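Local coordinates for protein shikimate dehydrogenase (NADP(+)) (PDB 3U62) that probably catalyses the reversible NADPH-linked reduction of 3-dehydroshikimate to shikimate, the fourth step of chorismate biosynthesis, at residues R17-Y22 / Y227-N232; S73-R78 / T93-V98. One frame throughout, in Å; residues are numbered along the deposited sequence.

Contact 1. Residues R17-Y22 / Y227-N232; sequences RLYNEY and YQAMEN
Tyr19 reaches from helix 15-26 to helix 222-235 with its phenol end first, and its OH meets the amide of Asn232. The axes of the two segments come within 12.5 Å of each other at 49°, and CG of Tyr19, anti to the carbonyl carbon, sends the phenol out toward the other helix. Asn232 ND2 donates to Tyr19 OH at 3.0 Å along a nearly straight bond of 166°. The two side chains cross at about a right angle, yet ring and amide planes differ by only 22°: Tyr19 OH lies in the amide plane, and Asn232 ND2 comes to the ring's edge, near its plane. Ala229 CB approaches obliquely, 3.4 Å from Tyr19 OH. Asn232 ND2 also donates to Gln228 OE1, one turn back, from above that carbonyl plane, while Asn232 OD1 is hydrogen-bonded to Thr93 OG1. A water joins Tyr19 OH, 2.8 Å away, to Gln228 NE2, from which it accepts at 2.9 Å. Thus an amide and a water grip the buried phenol oxygen. Gln228 also touches Asn83, predicted to bind shikimate. The contact joins helix 15-26 of the substrate-binding domain to helix 222-235, which follows the last strand of the nucleotide-binding sheet and packs back on that domain. The Tyr19 ring stacks on Tyr32 and meets Phe248 of helix 241-248 edge-to-face, and Asn57 of strand 55-58 touches both Tyr19 and Asn232.

Contact 2. Residues S73-R78 / T93-V98; sequences SEDAQR and TDWVGV
In the two-domain fold of shikimate dehydrogenases, this contact lies at the junction of the substrate-binding domain and the Rossmann-type nucleotide domain, joining the starts of two short helices: 74-79, and 94-101, which connects the two sheets. The first helix opens with an N-cap, Ser73, and both segments carry residues predicted to bind ligands: Glu74 for NADP(+) and Asp94 for shikimate. A single polar pair, Asp75 with Trp95, bridges them. Trp95 NE1 donates to Asp75 OD2 at 2.8 Å, with an angle of 155° at the hydrogen. The indole presents its edge, and the carboxylate oxygen sits slightly off the ring plane, accepting on its anti side, with NE1 tilted 29° out of the carboxylate plane. Carboxylate and indole planes stand 74° apart, so the two flat groups meet steeply rather than stacking. Each side chain has its CG between the backbone N and the carbonyl carbon, which points both groups at the facing helix. Val96 CG2 lies over the centre of one indole face, 3.7 Å above its plane. Beyond the pair, Tyr125 of helix 118-129 meets the indole edge-to-face and touches Asp75, tying the contact to the nucleotide domain. Replacing Asp75 with an alanine would probably leave the indole N-H without its acceptor here and the Ser73 hydroxyl without the partner that helps fix its rotation. As it stands, that hydroxyl links the carboxylate to the helix start: Ser73 OG accepts a weak capping bond of 3.4 Å from Ala76 N and, from above the carboxylate plane, donates to Asp75 OD1 at 2.9 Å.

In the fold
From the N terminus the chain passes strand 2-7 and enters helix 15-26, the first half of contact 1. It then builds the rest of the substrate-binding sheet, and within that span contact 2 closes a short loop: from helix 74-79 through the hairpin of strands 84-86 and 89-91 to helix 94-101. The parallel nucleotide-binding sheet follows, before helix 222-235 returns to complete contact 1. Contact 2 is therefore nested inside the long loop of contact 1, their centres about 17 Å apart. They meet where helix 222-235 lies against 93-98: Thr93 sits beside Gln228, Glu231 and Asn232, and Glu231 also packs on Val96.

Contact 1. Residues R17-Y22 / Y227-N232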
ATOM      1  N   ARG A  17      12.118  12.910   1.387  1.00  7.98           N
ATOM      2  CA  ARG A  17      13.575  12.773   1.522  1.00  9.46           C
ATOM      3  C   ARG A  17      14.164  11.845   0.458  1.00  8.95           C
ATOM      4  O   ARG A  17      15.224  12.134  -0.102  1.00 10.78           O
ATOM      5  CB  ARG A  17      13.965  12.291   2.928  1.00 12.20           C
ATOM      6  CG  ARG A  17      13.488  10.883   3.248  1.00 24.40           C
ATOM      7  CD  ARG A  17      14.169  10.265   4.448  1.00 33.08           C
ATOM      8  NE  ARG A  17      13.684   8.896   4.648  1.00 37.07           N
ATOM      9  CZ  ARG A  17      13.716   8.233   5.801  1.00 38.38           C
ATOM     10  NH1 ARG A  17      14.212   8.802   6.892  1.00 38.69           N
ATOM     11  NH2 ARG A  17      13.242   6.995   5.865  1.00 37.24           N
ATOM     12  N   LEU A  18      13.468  10.743   0.178  1.00  7.65           N
ATOM     13  CA  LEU A  18      13.948   9.740  -0.769  1.00  8.23           C
ATOM     14  C   LEU A  18      13.882  10.204  -2.222  1.00  8.26           C
ATOM     15  O   LEU A  18      14.868  10.077  -2.950  1.00  7.48           O
ATOM     16  CB  LEU A  18      13.212   8.410  -0.583  1.00  7.69           C
ATOM     17  CG  LEU A  18      13.704   7.549   0.585  1.00  9.42           C
ATOM     18  CD1 LEU A  18      12.618   6.578   1.014  1.00 11.61           C
ATOM     19  CD2 LEU A  18      14.995   6.803   0.225  1.00 14.08           C
ATOM     20  N   TYR A  19      12.735  10.736  -2.641  1.00  7.61           N
ATOM     21  CA  TYR A  19      12.599  11.241  -4.006  1.00  7.12           C
ATOM     22  C   TYR A  19      13.531  12.426  -4.265  1.00  7.91           C
ATOM     23  O   TYR A  19      14.136  12.510  -5.334  1.00  8.57           O
ATOM     24  CB  TYR A  19      11.153  11.622  -4.321  1.00  7.69           C
ATOM     25  CG  TYR A  19      10.206  10.455  -4.519  1.00  7.50           C
ATOM     26  CD1 TYR A  19       9.510   9.909  -3.441  1.00  8.83           C
ATOM     27  CD2 TYR A  19       9.984   9.913  -5.787  1.00  8.06           C
ATOM     28  CE1 TYR A  19       8.629   8.846  -3.613  1.00  9.60           C
ATOM     29  CE2 TYR A  19       9.103   8.847  -5.970  1.00  8.18           C
ATOM     30  CZ  TYR A  19       8.430   8.321  -4.879  1.00  7.25           C
ATOM     31  OH  TYR A  19       7.558   7.270  -5.048  1.00  8.30           O
ATOM     32  N   ASN A  20      13.651  13.329  -3.292  1.00  8.80           N
ATOM     33  CA  ASN A  20      14.547  14.480  -3.422  1.00  8.84           C
ATOM     34  C   ASN A  20      16.022  14.097  -3.499  1.00  9.22           C
ATOM     35  O   ASN A  20      16.780  14.706  -4.261  1.00  9.57           O
ATOM     36  CB  ASN A  20      14.313  15.497  -2.303  1.00  8.17           C
ATOM     37  CG  ASN A  20      13.037  16.292  -2.497  1.00  7.75           C
ATOM     38  OD1 ASN A  20      12.727  16.738  -3.602  1.00  9.02           O
ATOM     39  ND2 ASN A  20      12.290  16.482  -1.415  1.00  9.19           N
ATOM     40  N   GLU A  21      16.429  13.101  -2.709  1.00  9.35           N
ATOM     41  CA  GLU A  21      17.794  12.574  -2.786  1.00 10.35           C
ATOM     42  C   GLU A  21      18.021  11.921  -4.148  1.00  9.69           C
ATOM     43  O   GLU A  21      19.081  12.085  -4.754  1.00 10.44           O
ATOM     44  CB  GLU A  21      18.070  11.568  -1.660  1.00 11.02           C
ATOM     45  CG  GLU A  21      19.529  11.098  -1.578  1.00 14.97           C
ATOM     46  CD  GLU A  21      19.759   9.979  -0.565  1.00 22.36           C
ATOM     47  OE1 GLU A  21      18.776   9.440  -0.003  1.00 24.60           O
ATOM     48  OE2 GLU A  21      20.938   9.633  -0.329  1.00 26.54           O
ATOM     49  N   TYR A  22      17.010  11.189  -4.615  1.00  9.08           N
ATOM     50  CA  TYR A  22      17.044  10.527  -5.913  1.00  8.96           C
ATOM     51  C   TYR A  22      17.200  11.532  -7.056  1.00  8.98           C
ATOM     52  O   TYR A  22      18.051  11.348  -7.931  1.00  9.27           O
ATOM     53  CB  TYR A  22      15.786   9.671  -6.106  1.00  8.04           C
ATOM     54  CG  TYR A  22      15.561   9.202  -7.524  1.00  7.08           C
ATOM     55  CD1 TYR A  22      16.172   8.043  -7.997  1.00  8.80           C
ATOM     56  CD2 TYR A  22      14.735   9.917  -8.390  1.00  8.15           C
ATOM     57  CE1 TYR A  22      15.972   7.612  -9.300  1.00  9.63           C
ATOM     58  CE2 TYR A  22      14.529   9.495  -9.694  1.00  8.07           C
ATOM     59  CZ  TYR A  22      15.149   8.343 -10.141  1.00  8.17           C
ATOM     60  OH  TYR A  22      14.949   7.914 -11.429  1.00 10.24           O
ATOM     61  N   TYR A 227       8.986  -0.879  -4.717  1.00  8.40           N
ATOM     62  CA  TYR A 227       8.504  -1.187  -6.059  1.00  8.38           C
ATOM     63  C   TYR A 227       7.391  -0.266  -6.560  1.00  8.06           C
ATOM     64  O   TYR A 227       7.289  -0.037  -7.768  1.00  8.37           O
ATOM     65  CB  TYR A 227       8.107  -2.658  -6.175  1.00  9.27           C
ATOM     66  CG  TYR A 227       9.287  -3.605  -6.195  1.00 10.16           C
ATOM     67  CD1 TYR A 227       9.473  -4.540  -5.177  1.00  9.86           C
ATOM     68  CD2 TYR A 227      10.220  -3.569  -7.234  1.00 10.88           C
ATOM     69  CE1 TYR A 227      10.553  -5.416  -5.190  1.00 13.64           C
ATOM     70  CE2 TYR A 227      11.306  -4.438  -7.259  1.00 13.05           C
ATOM     71  CZ  TYR A 227      11.464  -5.360  -6.235  1.00 12.18           C
ATOM     72  OH  TYR A 227      12.536  -6.220  -6.254  1.00 19.06           O
ATOM     73  N   GLN A 228       6.566   0.262  -5.656  1.00  8.48           N
ATOM     74  CA  GLN A 228       5.577   1.267  -6.065  1.00  7.43           C
ATOM     75  C   GLN A 228       6.265   2.570  -6.472  1.00  7.17           C
ATOM     76  O   GLN A 228       5.840   3.225  -7.424  1.00  7.52           O
ATOM     77  CB  GLN A 228       4.465   1.486  -5.019  1.00  8.15           C
ATOM     78  CG  GLN A 228       4.883   2.109  -3.685  1.00 10.69           C
ATOM     79  CD  GLN A 228       4.902   3.633  -3.697  1.00  9.35           C
ATOM     80  OE1 GLN A 228       4.033   4.280  -4.285  1.00  9.47           O
ATOM     81  NE2 GLN A 228       5.897   4.211  -3.030  1.00  9.56           N
ATOM     82  N   ALA A 229       7.334   2.923  -5.758  1.00  7.01           N
ATOM     83  CA  ALA A 229       8.141   4.101  -6.082  1.00  7.59           C
ATOM     84  C   ALA A 229       8.784   3.966  -7.460  1.00  7.66           C
ATOM     85  O   ALA A 229       8.817   4.928  -8.229  1.00  7.96           O
ATOM     86  CB  ALA A 229       9.202   4.330  -5.018  1.00  8.04           C
ATOM     87  N   MET A 230       9.290   2.769  -7.754  1.00  7.69           N
ATOM     88  CA  MET A 230       9.850   2.449  -9.064  1.00  9.42           C
ATOM     89  C   MET A 230       8.818   2.674 -10.167  1.00  8.27           C
ATOM     90  O   MET A 230       9.113   3.314 -11.181  1.00  8.33           O
ATOM     91  CB  MET A 230      10.345   1.001  -9.087  1.00  9.89           C
ATOM     92  CG  MET A 230      10.883   0.529 -10.435  1.00 11.40           C
ATOM     93  SD  MET A 230      11.301  -1.225 -10.457  1.00 15.53           S
ATOM     94  CE  MET A 230      12.751  -1.250  -9.402  1.00 16.03           C
ATOM     95  N   GLU A 231       7.610   2.153  -9.956  1.00  7.84           N
ATOM     96  CA  GLU A 231       6.523   2.286 -10.923  1.00  7.81           C
ATOM     97  C   GLU A 231       6.083   3.744 -11.089  1.00  8.01           C
ATOM     98  O   GLU A 231       5.806   4.182 -12.209  1.00  8.07           O
ATOM     99  CB  GLU A 231       5.338   1.398 -10.530  1.00  9.34           C
ATOM    100  CG  GLU A 231       4.309   1.167 -11.642  1.00 12.07           C
ATOM    101  CD  GLU A 231       4.779   0.210 -12.729  1.00 15.88           C
ATOM    102  OE1 GLU A 231       5.744  -0.569 -12.481  1.00 18.45           O
ATOM    103  OE2 GLU A 231       4.180   0.245 -13.842  1.00 21.67           O
ATOM    104  N   ASN A 232       6.023   4.482  -9.978  1.00  7.30           N
ATOM    105  CA  ASN A 232       5.714   5.916 -10.002  1.00  6.86           C
ATOM    106  C   ASN A 232       6.654   6.677 -10.923  1.00  7.21           C
ATOM    107  O   ASN A 232       6.215   7.472 -11.758  1.00  7.57           O
ATOM    108  CB  ASN A 232       5.816   6.529  -8.600  1.00  6.64           C
ATOM    109  CG  ASN A 232       4.775   5.993  -7.636  1.00  6.07           C
ATOM    110  OD1 ASN A 232       3.750   5.441  -8.038  1.00  7.13           O
ATOM    111  ND2 ASN A 232       5.034   6.164  -6.345  1.00  6.40           N
TER
HETATM  112  O   HOH W   1       5.904   7.093  -2.791  1.00 11.05           O

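Contact 2. Residues S73-R78 / T93-V98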
ATOM      1  N   SER A  73      -6.947   4.918 -14.531  1.00  9.41           N
ATOM      2  CA  SER A  73      -6.685   3.770 -15.391  1.00  8.59           C
ATOM      3  C   SER A  73      -7.673   2.650 -15.078  1.00  9.44           C
ATOM      4  O   SER A  73      -8.339   2.673 -14.039  1.00  8.92           O
ATOM      5  CB  SER A  73      -5.250   3.276 -15.194  1.00  9.25           C
ATOM      6  OG  SER A  73      -5.036   2.836 -13.863  1.00  9.44           O
ATOM      7  N   GLU A  74      -7.758   1.672 -15.978  1.00  9.98           N
ATOM      8  CA  GLU A  74      -8.677   0.544 -15.826  1.00 11.79           C
ATOM      9  C   GLU A  74      -8.455  -0.217 -14.518  1.00 10.79           C
ATOM     10  O   GLU A  74      -9.419  -0.582 -13.841  1.00  9.98           O
ATOM     11  CB  GLU A  74      -8.555  -0.406 -17.021  1.00 13.80           C
ATOM     12  CG  GLU A  74      -9.647  -1.469 -17.106  1.00 24.02           C
ATOM     13  CD  GLU A  74      -9.444  -2.440 -18.260  1.00 33.07           C
ATOM     14  OE1 GLU A  74      -8.346  -2.454 -18.858  1.00 31.68           O
ATOM     15  OE2 GLU A  74     -10.388  -3.198 -18.569  1.00 34.33           O
ATOM     16  N   ASP A  75      -7.192  -0.450 -14.170  1.00  9.11           N
ATOM     17  CA  ASP A  75      -6.857  -1.154 -12.930  1.00  9.71           C
ATOM     18  C   ASP A  75      -7.149  -0.313 -11.686  1.00  8.54           C
ATOM     19  O   ASP A  75      -7.597  -0.849 -10.672  1.00  8.81           O
ATOM     20  CB  ASP A  75      -5.406  -1.649 -12.937  1.00 11.15           C
ATOM     21  CG  ASP A  75      -4.406  -0.543 -13.223  1.00 10.24           C
ATOM     22  OD1 ASP A  75      -4.451   0.037 -14.328  1.00 12.22           O
ATOM     23  OD2 ASP A  75      -3.566  -0.263 -12.342  1.00 10.58           O
ATOM     24  N   ALA A  76      -6.908   0.997 -11.770  1.00  8.10           N
ATOM     25  CA  ALA A  76      -7.258   1.917 -10.685  1.00  8.00           C
ATOM     26  C   ALA A  76      -8.769   1.942 -10.450  1.00  9.03           C
ATOM     27  O   ALA A  76      -9.220   2.053  -9.308  1.00  8.41           O
ATOM     28  CB  ALA A  76      -6.736   3.314 -10.979  1.00  7.95           C
ATOM     29  N   GLN A  77      -9.535   1.839 -11.534  1.00  7.93           N
ATOM     30  CA  GLN A  77     -10.994   1.746 -11.464  1.00  9.46           C
ATOM     31  C   GLN A  77     -11.445   0.468 -10.763  1.00  9.64           C
ATOM     32  O   GLN A  77     -12.332   0.506  -9.911  1.00  9.17           O
ATOM     33  CB  GLN A  77     -11.611   1.821 -12.861  1.00  8.72           C
ATOM     34  CG  GLN A  77     -11.588   3.204 -13.498  1.00 10.31           C
ATOM     35  CD  GLN A  77     -11.971   3.187 -14.971  1.00 13.71           C
ATOM     36  OE1 GLN A  77     -11.586   2.288 -15.720  1.00 15.90           O
ATOM     37  NE2 GLN A  77     -12.727   4.195 -15.395  1.00 15.14           N
ATOM     38  N   ARG A  78     -10.831  -0.657 -11.125  1.00  9.44           N
ATOM     39  CA  ARG A  78     -11.148  -1.946 -10.505  1.00 10.29           C
ATOM     40  C   ARG A  78     -10.814  -1.955  -9.017  1.00 10.28           C
ATOM     41  O   ARG A  78     -11.538  -2.542  -8.212  1.00 11.76           O
ATOM     42  CB  ARG A  78     -10.418  -3.090 -11.219  1.00 12.91           C
ATOM     43  CG  ARG A  78     -10.913  -3.377 -12.634  1.00 19.23           C
ATOM     44  CD  ARG A  78     -12.376  -3.799 -12.640  1.00 24.36           C
ATOM     45  NE  ARG A  78     -12.872  -4.062 -13.987  1.00 29.87           N
ATOM     46  CZ  ARG A  78     -14.116  -4.439 -14.273  1.00 32.12           C
ATOM     47  NH1 ARG A  78     -15.011  -4.602 -13.305  1.00 28.25           N
ATOM     48  NH2 ARG A  78     -14.467  -4.657 -15.533  1.00 34.95           N
ATOM     49  N   THR A  93      -0.230   2.071  -8.322  1.00  6.67           N
ATOM     50  CA  THR A  93       1.066   1.401  -8.325  1.00  7.11           C
ATOM     51  C   THR A  93       1.254   0.538  -7.078  1.00  6.47           C
ATOM     52  O   THR A  93       2.237  -0.200  -6.974  1.00  7.17           O
ATOM     53  CB  THR A  93       2.230   2.407  -8.445  1.00  6.76           C
ATOM     54  OG1 THR A  93       2.231   3.282  -7.311  1.00  7.84           O
ATOM     55  CG2 THR A  93       2.089   3.235  -9.713  1.00  8.39           C
ATOM     56  N   ASP A  94       0.311   0.637  -6.140  1.00  6.67           N
ATOM     57  CA  ASP A  94       0.335  -0.177  -4.924  1.00  7.31           C
ATOM     58  C   ASP A  94       0.283  -1.671  -5.231  1.00  7.12           C
ATOM     59  O   ASP A  94       1.056  -2.444  -4.662  1.00  7.67           O
ATOM     60  CB  ASP A  94      -0.810   0.200  -3.974  1.00  7.11           C
ATOM     61  CG  ASP A  94      -0.481   1.393  -3.089  1.00  9.18           C
ATOM     62  OD1 ASP A  94       0.716   1.710  -2.904  1.00 10.58           O
ATOM     63  OD2 ASP A  94      -1.432   2.016  -2.565  1.00 12.14           O
ATOM     64  N   TRP A  95      -0.619  -2.075  -6.129  1.00  6.70           N
ATOM     65  CA  TRP A  95      -0.752  -3.489  -6.492  1.00  6.69           C
ATOM     66  C   TRP A  95       0.497  -4.023  -7.188  1.00  6.76           C
ATOM     67  O   TRP A  95       0.874  -5.182  -6.993  1.00  6.62           O
ATOM     68  CB  TRP A  95      -2.015  -3.760  -7.323  1.00  6.34           C
ATOM     69  CG  TRP A  95      -1.978  -3.301  -8.758  1.00  4.90           C
ATOM     70  CD1 TRP A  95      -2.407  -2.100  -9.240  1.00  6.65           C
ATOM     71  CD2 TRP A  95      -1.514  -4.045  -9.895  1.00  6.81           C
ATOM     72  NE1 TRP A  95      -2.235  -2.043 -10.602  1.00  7.69           N
ATOM     73  CE2 TRP A  95      -1.687  -3.222 -11.031  1.00  7.79           C
ATOM     74  CE3 TRP A  95      -0.961  -5.324 -10.064  1.00  8.02           C
ATOM     75  CZ2 TRP A  95      -1.328  -3.632 -12.317  1.00  7.79           C
ATOM     76  CZ3 TRP A  95      -0.604  -5.732 -11.346  1.00  7.54           C
ATOM     77  CH2 TRP A  95      -0.790  -4.885 -12.455  1.00  8.23           C
ATOM     78  N   VAL A  96       1.129  -3.171  -7.995  1.00  5.86           N
ATOM     79  CA  VAL A  96       2.410  -3.486  -8.630  1.00  7.19           C
ATOM     80  C   VAL A  96       3.474  -3.701  -7.553  1.00  6.90           C
ATOM     81  O   VAL A  96       4.266  -4.644  -7.636  1.00  8.76           O
ATOM     82  CB  VAL A  96       2.852  -2.370  -9.617  1.00  7.53           C
ATOM     83  CG1 VAL A  96       4.295  -2.568 -10.075  1.00  9.15           C
ATOM     84  CG2 VAL A  96       1.916  -2.318 -10.820  1.00  9.49           C
ATOM     85  N   GLY A  97       3.475  -2.828  -6.545  1.00  6.81           N
ATOM     86  CA  GLY A  97       4.364  -2.958  -5.395  1.00  7.47           C
ATOM     87  C   GLY A  97       4.213  -4.293  -4.690  1.00  6.58           C
ATOM     88  O   GLY A  97       5.207  -4.905  -4.296  1.00  7.23           O
ATOM     89  N   VAL A  98       2.968  -4.746  -4.541  1.00  6.17           N
ATOM     90  CA  VAL A  98       2.670  -6.022  -3.884  1.00  6.85           C
ATOM     91  C   VAL A  98       3.155  -7.215  -4.715  1.00  6.09           C
ATOM     92  O   VAL A  98       3.845  -8.096  -4.192  1.00  7.27           O
ATOM     93  CB  VAL A  98       1.161  -6.169  -3.540  1.00  6.64           C
ATOM     94  CG1 VAL A  98       0.879  -7.515  -2.876  1.00  8.04           C
ATOM     95  CG2 VAL A  98       0.702  -5.039  -2.630  1.00  7.99           C
TER